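Local atomic coordinates of L-lysine 6-oxidase (Marinomonas mediterranea, PDB entry 3WEU), a protein that oxidises the side-chain amine of free L-lysine with molecular oxygen, using a cysteine tryptophylquinone cofactor, and releases hydrogen peroxide that kills bacteria. Residues A[455-460]-A[499-504]; A[440-445]-A[451-456]; A[341-346]-A[415-420]. All coordinates share one frame; numbering follows the deposited sequence.

Interaction 1. Residues A[455-460]-A[499-504]. With EDO (1,2-ethanediol), chain I.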
loop_
_atom_site.group_PDB
_atom_site.type_symbol
_atom_site.label_atom_id
_atom_site.label_comp_id
_atom_site.label_asym_id
_atom_site.label_seq_id
_atom_site.Cartn_x
_atom_site.Cartn_y
_atom_site.Cartn_z
ATOM N N TRP A 455 19.219 25.673 7.079
ATOM C CA TRP A 455 20.577 26.174 7.188
ATOM C C TRP A 455 20.937 27.249 6.204
ATOM O O TRP A 455 22.029 27.835 6.305
ATOM C CB TRP A 455 21.610 25.014 7.180
ATOM C CG TRP A 455 21.272 23.896 6.289
ATOM C CD1 TRP A 455 21.064 22.613 6.649
ATOM C CD2 TRP A 455 21.202 23.931 4.857
ATOM N NE1 TRP A 455 20.816 21.846 5.550
ATOM C CE2 TRP A 455 20.953 22.609 4.426
ATOM C CE3 TRP A 455 21.409 24.931 3.892
ATOM C CZ2 TRP A 455 20.757 22.264 3.057
ATOM C CZ3 TRP A 455 21.272 24.573 2.506
ATOM C CH2 TRP A 455 20.907 23.245 2.125
ATOM N N SER A 456 19.994 27.621 5.335
ATOM C CA SER A 456 20.234 28.854 4.573
ATOM C C SER A 456 20.335 30.048 5.464
ATOM O O SER A 456 20.974 31.033 5.130
ATOM C CB SER A 456 19.140 29.023 3.494
ATOM O OG SER A 456 17.834 29.098 4.036
ATOM N N LEU A 457 19.683 30.017 6.628
ATOM C CA LEU A 457 19.781 31.153 7.514
ATOM C C LEU A 457 21.123 31.367 8.144
ATOM O O LEU A 457 21.385 32.425 8.766
ATOM C CB LEU A 457 18.742 31.039 8.622
ATOM C CG LEU A 457 17.298 31.456 8.354
ATOM C CD1 LEU A 457 17.238 32.940 8.332
ATOM C CD2 LEU A 457 16.702 30.866 7.102
ATOM N N GLN A 458 21.984 30.357 8.062
ATOM C CA GLN A 458 23.332 30.485 8.514
ATOM C C GLN A 458 24.247 31.152 7.465
ATOM O O GLN A 458 25.389 31.520 7.767
ATOM C CB GLN A 458 23.924 29.107 8.835
ATOM C CG GLN A 458 23.346 28.496 10.112
ATOM C CD GLN A 458 23.837 27.086 10.309
ATOM O OE1 GLN A 458 25.032 26.797 10.140
ATOM N NE2 GLN A 458 22.898 26.168 10.598
ATOM N N ASN A 459 23.732 31.305 6.293
ATOM C CA ASN A 459 24.544 31.823 5.188
ATOM C C ASN A 459 24.518 33.337 5.072
ATOM O O ASN A 459 23.487 33.877 4.820
ATOM C CB ASN A 459 24.107 31.214 3.891
ATOM C CG ASN A 459 25.183 31.376 2.834
ATOM O OD1 ASN A 459 25.911 32.357 2.879
ATOM N ND2 ASN A 459 25.354 30.384 1.981
ATOM N N PRO A 460 25.644 34.015 5.347
ATOM C CA PRO A 460 25.578 35.427 5.387
ATOM C C PRO A 460 25.148 36.071 4.076
ATOM O O PRO A 460 24.669 37.233 4.129
ATOM C CB PRO A 460 27.015 35.863 5.686
ATOM C CG PRO A 460 27.869 34.713 5.295
ATOM C CD PRO A 460 27.000 33.531 5.612
ATOM N N GLY A 499 9.109 32.929 -0.406
ATOM C CA GLY A 499 9.195 31.499 -0.404
ATOM C C GLY A 499 10.595 30.970 -0.134
ATOM O O GLY A 499 10.735 29.775 0.201
ATOM N N ASP A 500 11.602 31.816 -0.135
ATOM C CA ASP A 500 12.956 31.311 -0.033
ATOM C C ASP A 500 13.343 30.764 1.343
ATOM O O ASP A 500 14.122 29.800 1.445
ATOM C CB ASP A 500 13.973 32.322 -0.546
ATOM C CG ASP A 500 14.060 32.344 -2.084
ATOM O OD1 ASP A 500 13.414 31.511 -2.740
ATOM O OD2 ASP A 500 14.768 33.252 -2.536
ATOM N N LEU A 501 12.844 31.390 2.409
ATOM C CA LEU A 501 13.238 30.970 3.758
ATOM C C LEU A 501 12.610 29.658 4.203
ATOM O O LEU A 501 13.170 28.988 5.077
ATOM C CB LEU A 501 13.018 32.074 4.793
ATOM C CG LEU A 501 14.174 33.051 4.923
ATOM C CD1 LEU A 501 14.574 33.657 3.657
ATOM C CD2 LEU A 501 13.870 34.130 5.938
ATOM N N THR A 502 11.495 29.233 3.595
ATOM C CA THR A 502 10.832 27.990 4.022
ATOM C C THR A 502 10.865 26.877 2.985
ATOM O O THR A 502 10.415 25.770 3.220
ATOM C CB THR A 502 9.372 28.235 4.462
ATOM O OG1 THR A 502 8.599 28.810 3.388
ATOM C CG2 THR A 502 9.364 29.174 5.752
ATOM N N LYS A 503 11.396 27.128 1.804
ATOM C CA LYS A 503 11.175 26.159 0.741
ATOM C C LYS A 503 11.878 24.848 0.943
ATOM O O LYS A 503 11.438 23.815 0.396
ATOM C CB LYS A 503 11.593 26.745 -0.607
ATOM C CG LYS A 503 13.051 27.032 -0.727
ATOM C CD LYS A 503 13.336 27.935 -1.909
ATOM C CE LYS A 503 14.804 28.375 -1.945
ATOM N NZ LYS A 503 15.161 29.084 -3.234
ATOM N N ARG A 504 12.968 24.860 1.675
ATOM C CA ARG A 504 13.750 23.641 1.889
ATOM C C ARG A 504 13.111 22.639 2.834
ATOM O O ARG A 504 13.471 21.453 2.856
ATOM C CB ARG A 504 15.139 24.014 2.420
ATOM C CG ARG A 504 15.990 24.634 1.334
ATOM C CD ARG A 504 17.260 25.151 1.953
ATOM N NE ARG A 504 18.202 25.685 0.961
ATOM C CZ ARG A 504 18.088 26.878 0.406
ATOM N NH1 ARG A 504 17.031 27.666 0.713
ATOM N NH2 ARG A 504 18.994 27.274 -0.485
HETATM C C1 EDO I . 29.206 31.705 1.208
HETATM O O1 EDO I . 28.587 32.033 2.459
HETATM C C2 EDO I . 28.691 30.451 0.547
HETATM O O2 EDO I . 27.357 30.684 0.033
HETATM O O HOH W 1 15.552 27.902 5.215
HETATM O O HOH W 2 16.725 30.853 2.438
#
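Arg504 meets both Trp455 and Ser456 with the flat end of its side chain. Over one face of the guanidinium lies Ser456 CB, set toward the rim, with CB 3.7 Å from Arg504 NH1; at the edge, in the plane, sits the carbonyl oxygen of Asp500. The tryptophan carries Arg504 CD over one face, and its CZ3 comes within 3.6 Å of Arg504 NE. Ring and guanidinium planes stand 67° apart, so the two groups are not stacked. An extended chain from CG to NE brings the arginine this far across. Beside this pair, Leu457 CD2 touches Leu501 CG at 4.0 Å, the two leucines crossing at about a right angle.

Polar contact between the segments runs through two waters held by the buried Ser456 OG. One donates to this hydroxyl and to Leu501 O; the other accepts from it, at 2.6 Å from OG, and donates to Asp500 O. Further along, Asn459 grips a 1,2-ethanediol, probably from the crystallisation liquor, through both ends of its amide.

Glu489 and Asp488 form salt bridges with Arg504, and Trp455 NE1 bonds to Glu101 O. The arginine's charge is thus met by acids outside the contact, while a guanidinium face lies on Ser456 CB, NE and CD pack on Trp455, and water supplies the polar link between two buried loops.

Interaction 2. Residues A[440-445]-A[451-456]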
loop_
_atom_site.group_PDB
_atom_site.type_symbol
_atom_site.label_atom_id
_atom_site.label_comp_id
_atom_site.label_asym_id
_atom_site.label_seq_id
_atom_site.Cartn_x
_atom_site.Cartn_y
_atom_site.Cartn_z
ATOM N N GLY A 440 13.836 34.479 18.064
ATOM C CA GLY A 440 14.363 33.814 19.266
ATOM C C GLY A 440 13.425 32.715 19.716
ATOM O O GLY A 440 13.858 31.807 20.446
ATOM N N ASN A 441 12.191 32.748 19.198
ATOM C CA ASN A 441 11.241 31.640 19.418
ATOM C C ASN A 441 11.231 30.554 18.356
ATOM O O ASN A 441 10.348 29.713 18.362
ATOM C CB ASN A 441 9.877 32.250 19.647
ATOM C CG ASN A 441 9.848 33.033 20.944
ATOM O OD1 ASN A 441 10.270 32.513 21.963
ATOM N ND2 ASN A 441 9.374 34.253 20.909
ATOM N N CYS A 442 12.195 30.611 17.423
ATOM C CA CYS A 442 12.382 29.579 16.403
ATOM C C CYS A 442 13.676 28.808 16.636
ATOM O O CYS A 442 14.626 29.285 17.296
ATOM C CB CYS A 442 12.520 30.218 15.049
ATOM S SG CYS A 442 11.032 31.145 14.476
ATOM N N VAL A 443 13.670 27.596 16.150
ATOM C CA VAL A 443 14.798 26.694 16.271
ATOM C C VAL A 443 16.016 27.257 15.495
ATOM O O VAL A 443 15.910 27.651 14.341
ATOM C CB VAL A 443 14.416 25.273 15.726
ATOM C CG1 VAL A 443 15.690 24.433 15.469
ATOM C CG2 VAL A 443 13.519 24.561 16.741
ATOM N N GLY A 444 17.163 27.298 16.146
ATOM C CA GLY A 444 18.433 27.594 15.489
ATOM C C GLY A 444 19.254 26.365 15.106
ATOM O O GLY A 444 19.677 26.222 13.968
ATOM N N LEU A 445 19.419 25.432 16.032
ATOM C CA LEU A 445 20.189 24.236 15.762
ATOM C C LEU A 445 19.545 23.081 16.517
ATOM O O LEU A 445 18.923 23.323 17.561
ATOM C CB LEU A 445 21.599 24.376 16.298
ATOM C CG LEU A 445 22.489 25.434 15.680
ATOM C CD1 LEU A 445 23.721 25.613 16.506
ATOM C CD2 LEU A 445 22.807 24.915 14.279
ATOM N N ILE A 451 12.685 23.233 11.981
ATOM C CA ILE A 451 11.201 23.362 12.146
ATOM C C ILE A 451 10.736 24.555 11.333
ATOM O O ILE A 451 10.166 24.364 10.262
ATOM C CB ILE A 451 10.803 23.513 13.616
ATOM C CG1 ILE A 451 11.106 22.218 14.386
ATOM C CG2 ILE A 451 9.339 23.871 13.744
ATOM C CD1 ILE A 451 10.337 21.027 13.945
ATOM N N GLU A 452 11.107 25.769 11.722
ATOM C CA GLU A 452 10.653 26.911 10.931
ATOM C C GLU A 452 11.449 27.123 9.596
ATOM O O GLU A 452 10.854 27.504 8.557
ATOM C CB GLU A 452 10.628 28.175 11.739
ATOM C CG GLU A 452 9.645 28.089 12.963
ATOM C CD GLU A 452 10.278 27.477 14.225
ATOM O OE1 GLU A 452 11.504 27.092 14.213
ATOM O OE2 GLU A 452 9.529 27.370 15.238
ATOM N N MET A 453 12.768 26.994 9.724
ATOM C CA MET A 453 13.723 27.399 8.734
ATOM C C MET A 453 14.907 26.469 8.815
ATOM O O MET A 453 15.077 25.762 9.819
ATOM C CB MET A 453 14.128 28.824 8.954
ATOM C CG MET A 453 13.051 29.839 8.508
ATOM S SD MET A 453 13.438 31.480 9.145
ATOM C CE MET A 453 12.556 31.457 10.683
ATOM N N THR A 454 15.738 26.463 7.768
ATOM C CA THR A 454 16.892 25.565 7.788
ATOM C C THR A 454 18.174 26.370 7.522
ATOM O O THR A 454 18.197 27.593 7.676
ATOM C CB THR A 454 16.706 24.364 6.892
ATOM O OG1 THR A 454 17.705 23.360 7.127
ATOM C CG2 THR A 454 16.691 24.779 5.416
ATOM N N TRP A 455 19.219 25.673 7.079
ATOM C CA TRP A 455 20.577 26.174 7.188
ATOM C C TRP A 455 20.937 27.249 6.204
ATOM O O TRP A 455 22.029 27.835 6.305
ATOM C CB TRP A 455 21.610 25.014 7.180
ATOM C CG TRP A 455 21.272 23.896 6.289
ATOM C CD1 TRP A 455 21.064 22.613 6.649
ATOM C CD2 TRP A 455 21.202 23.931 4.857
ATOM N NE1 TRP A 455 20.816 21.846 5.550
ATOM C CE2 TRP A 455 20.953 22.609 4.426
ATOM C CE3 TRP A 455 21.409 24.931 3.892
ATOM C CZ2 TRP A 455 20.757 22.264 3.057
ATOM C CZ3 TRP A 455 21.272 24.573 2.506
ATOM C CH2 TRP A 455 20.907 23.245 2.125
ATOM N N SER A 456 19.994 27.621 5.335
ATOM C CA SER A 456 20.234 28.854 4.573
ATOM C C SER A 456 20.335 30.048 5.464
ATOM O O SER A 456 20.974 31.033 5.130
ATOM C CB SER A 456 19.140 29.023 3.494
ATOM O OG SER A 456 17.834 29.098 4.036
HETATM O O HOH W 3 14.496 25.396 12.373
HETATM O O HOH W 4 13.763 27.743 12.526
#
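Glu452 reaches across to the backbone of Val443 and accepts its N-H, with Val443 N 2.9 Å from Glu452 OE1. The bond is fairly straight, 159° at the hydrogen, and arrives on the syn side of the carboxylate, tilted 35° out of its plane. A bend at chi2 (86°) folds the acid back over Cys442, placing CG 3.7 Å from Cys442 SG and OE1 3.4 Å from Cys442 CB. Apolar contacts continue on both sides of this bond: Val443 CG2 meets Ile451 CG1 at 4.1 Å, and Met453, turned at chi3, lays its CE methyl 4.1 Å from Cys442 SG.

Two waters lie between the loops. One accepts from Ile451 N at 2.8 Å and is also within hydrogen-bonding distance of Met453 O. The other lies near both Glu452 OE1 and Val443 O, so the carboxylate oxygen that takes the backbone N-H has water beside it as well.

Farther out, Arg13 forms a salt bridge with Glu452 OE2, and Gln584 NE2 bonds to that same oxygen and to Asn441 O. With the Val443 N-H on OE1 and Arg13 and Gln584 on OE2, both oxygens are held, which should limit the carboxylate's rotation.

Both segments belong to the long loop between helix 433-439 and strand 468-469, which doubles back on itself here. Leu261, at the start of helix 261-272, touches both Cys442 and Met453, while Arg13 comes from strand 4-13, so the turn joins a helix and a sheet strand deep inside the chain.

Interaction 3. Residues A[341-346]-A[415-420]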
loop_
_atom_site.group_PDB
_atom_site.type_symbol
_atom_site.label_atom_id
_atom_site.label_comp_id
_atom_site.label_asym_id
_atom_site.label_seq_id
_atom_site.Cartn_x
_atom_site.Cartn_y
_atom_site.Cartn_z
ATOM N N LYS A 341 36.282 22.764 33.382
ATOM C CA LYS A 341 35.756 21.413 33.278
ATOM C C LYS A 341 34.360 21.490 32.631
ATOM O O LYS A 341 34.084 20.712 31.749
ATOM C CB LYS A 341 35.663 20.739 34.585
ATOM C CG LYS A 341 35.478 19.224 34.451
ATOM C CD LYS A 341 35.362 18.616 35.832
ATOM C CE LYS A 341 36.115 17.301 36.055
ATOM N NZ LYS A 341 36.228 16.545 34.800
ATOM N N TYR A 342 33.507 22.419 33.072
ATOM C CA TYR A 342 32.149 22.618 32.551
ATOM C C TYR A 342 32.229 22.914 31.044
ATOM O O TYR A 342 31.602 22.276 30.224
ATOM C CB TYR A 342 31.497 23.790 33.338
ATOM C CG TYR A 342 30.088 24.178 33.004
ATOM C CD1 TYR A 342 29.745 24.702 31.763
ATOM C CD2 TYR A 342 29.071 24.053 33.961
ATOM C CE1 TYR A 342 28.418 25.077 31.462
ATOM C CE2 TYR A 342 27.760 24.392 33.645
ATOM C CZ TYR A 342 27.442 24.922 32.413
ATOM O OH TYR A 342 26.131 25.241 32.121
ATOM N N TYR A 343 33.089 23.857 30.672
ATOM C CA TYR A 343 33.278 24.227 29.301
ATOM C C TYR A 343 33.838 23.105 28.417
ATOM O O TYR A 343 33.417 22.927 27.280
ATOM C CB TYR A 343 34.281 25.410 29.231
ATOM C CG TYR A 343 34.708 25.740 27.828
ATOM C CD1 TYR A 343 33.899 26.443 26.981
ATOM C CD2 TYR A 343 35.945 25.350 27.339
ATOM C CE1 TYR A 343 34.311 26.774 25.669
ATOM C CE2 TYR A 343 36.365 25.663 26.058
ATOM C CZ TYR A 343 35.532 26.385 25.213
ATOM O OH TYR A 343 35.905 26.659 23.901
ATOM N N ASN A 344 34.762 22.351 28.979
ATOM C CA ASN A 344 35.426 21.301 28.196
ATOM C C ASN A 344 34.507 20.122 27.934
ATOM O O ASN A 344 34.836 19.268 27.131
ATOM C CB ASN A 344 36.706 20.860 28.847
ATOM C CG ASN A 344 37.836 21.846 28.636
ATOM O OD1 ASN A 344 37.946 22.453 27.576
ATOM N ND2 ASN A 344 38.797 21.795 29.538
ATOM N N TYR A 345 33.320 20.097 28.571
ATOM C CA TYR A 345 32.313 19.112 28.208
ATOM C C TYR A 345 31.440 19.504 27.042
ATOM O O TYR A 345 30.607 18.666 26.568
ATOM C CB TYR A 345 31.447 18.813 29.428
ATOM C CG TYR A 345 32.036 17.853 30.454
ATOM C CD1 TYR A 345 32.650 16.628 30.064
ATOM C CD2 TYR A 345 31.953 18.120 31.813
ATOM C CE1 TYR A 345 33.126 15.708 31.040
ATOM C CE2 TYR A 345 32.442 17.217 32.778
ATOM C CZ TYR A 345 32.973 16.019 32.382
ATOM O OH TYR A 345 33.395 15.162 33.282
ATOM N N PHE A 346 31.590 20.742 26.548
ATOM C CA PHE A 346 30.882 21.178 25.327
ATOM C C PHE A 346 31.652 20.756 24.114
ATOM O O PHE A 346 32.870 20.836 24.085
ATOM C CB PHE A 346 30.585 22.670 25.355
ATOM C CG PHE A 346 29.440 23.012 26.294
ATOM C CD1 PHE A 346 29.565 22.890 27.660
ATOM C CD2 PHE A 346 28.262 23.445 25.770
ATOM C CE1 PHE A 346 28.499 23.158 28.510
ATOM C CE2 PHE A 346 27.168 23.719 26.570
ATOM C CZ PHE A 346 27.271 23.567 27.946
ATOM N N GLN A 415 35.069 32.330 27.254
ATOM C CA GLN A 415 35.486 33.494 27.996
ATOM C C GLN A 415 35.079 33.354 29.463
ATOM O O GLN A 415 35.861 33.646 30.383
ATOM C CB GLN A 415 34.906 34.760 27.382
ATOM C CG GLN A 415 35.417 35.112 25.991
ATOM C CD GLN A 415 36.918 35.119 25.916
ATOM O OE1 GLN A 415 37.559 34.073 25.638
ATOM N NE2 GLN A 415 37.512 36.281 26.141
ATOM N N TRP A 416 33.871 32.898 29.708
ATOM C CA TRP A 416 33.455 32.561 31.026
ATOM C C TRP A 416 34.372 31.581 31.678
ATOM O O TRP A 416 34.812 31.821 32.840
ATOM C CB TRP A 416 31.977 32.086 31.045
ATOM C CG TRP A 416 31.515 31.485 32.309
ATOM C CD1 TRP A 416 31.002 32.136 33.416
ATOM C CD2 TRP A 416 31.407 30.093 32.598
ATOM N NE1 TRP A 416 30.660 31.235 34.375
ATOM C CE2 TRP A 416 30.921 29.969 33.914
ATOM C CE3 TRP A 416 31.762 28.945 31.911
ATOM C CZ2 TRP A 416 30.695 28.749 34.497
ATOM C CZ3 TRP A 416 31.579 27.711 32.528
ATOM C CH2 TRP A 416 31.032 27.623 33.780
ATOM N N ALA A 417 34.714 30.508 30.970
ATOM C CA ALA A 417 35.579 29.484 31.535
ATOM C C ALA A 417 36.964 30.090 31.937
ATOM O O ALA A 417 37.526 29.778 33.023
ATOM C CB ALA A 417 35.798 28.407 30.522
ATOM N N GLU A 418 37.486 30.926 31.048
ATOM C CA GLU A 418 38.704 31.729 31.357
ATOM C C GLU A 418 38.628 32.716 32.496
ATOM O O GLU A 418 39.674 33.142 32.946
ATOM C CB GLU A 418 39.222 32.455 30.136
ATOM C CG GLU A 418 39.635 31.496 29.036
ATOM C CD GLU A 418 40.942 30.751 29.320
ATOM O OE1 GLU A 418 41.620 31.007 30.316
ATOM O OE2 GLU A 418 41.275 29.907 28.510
ATOM N N GLY A 419 37.445 33.104 32.963
ATOM C CA GLY A 419 37.339 34.101 34.008
ATOM C C GLY A 419 37.179 35.523 33.429
ATOM O O GLY A 419 37.070 36.478 34.175
ATOM N N GLU A 420 37.088 35.623 32.116
ATOM C CA GLU A 420 36.838 36.875 31.390
ATOM C C GLU A 420 35.371 37.163 31.302
ATOM O O GLU A 420 34.773 37.126 30.254
ATOM C CB GLU A 420 37.434 36.799 30.026
ATOM C CG GLU A 420 38.945 36.507 30.020
ATOM C CD GLU A 420 39.792 37.749 30.431
ATOM O OE1 GLU A 420 39.250 38.748 30.985
ATOM O OE2 GLU A 420 41.005 37.715 30.207
#
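Trp416 drives the edge of its six-membered ring at the face of Tyr342, a T-shaped (edge-to-face) pair with centroids 5.0 Å apart and planes at 71°. The indole touches with its far corner: CZ3 lies 3.6 Å from Tyr342 CD1, and CH2 sits over the tyrosine face, displaced toward the rim, at 3.7 Å from Tyr342 CG. At the tryptophan ring edge, in the indole plane, lies Tyr342 CB, so the indole meets the root of the tyrosine side chain as well as its ring. Both residues hold CG opposite the backbone N (chi1 -179° for Tyr342 and 169° for Trp416), which brings the rings together between the helices; the two side chains cross at about a right angle.

One residue on, the backbones are nearest. Ala417 presents its methyl to Tyr343, CB to CB at 3.6 Å, and the small side chain lets the CA atoms of Ala417 and Tyr343 approach to 6.2 Å. The tyrosine ring then runs on past the alanine, its hydroxyl bonding to Gln348.

Tyr342 OH bonds to the carbonyl of Phe321 and Trp416 NE1 to that of Tyr328, so each ring is tethered at its polar end while the hydrocarbon parts pack together. Just beyond, Gly419 ends helix 407-418 in a Schellman motif.

The contact joins the C-terminal ends of helices 336-344 and 407-418. Helix 295-308 adds Ile303 against Tyr342 and Ile299 against Trp416, so that residues of three helices meet here.

Interactions 1 and 2 form one continuous buried region, with centres 9 Å apart and Trp455 and Ser456 common to both. Residues 451-456 turn from the 440-445 side toward 499-504: Arg504 CB packs 3.5 Å from Thr454 CG2, and Met453 CG lies equally close to Leu501 O. Glu452 O also touches Thr502 CG2. Interaction 3 stands apart on a helical portion of the chain, its nearest atoms about 11 Å from interaction 2 and about 16 Å from interaction 1. As for the cofactor, formed by Cys516 and Trp581, Gln584, which bonds to Glu452 in interaction 2, is three residues past that tryptophan in sequence.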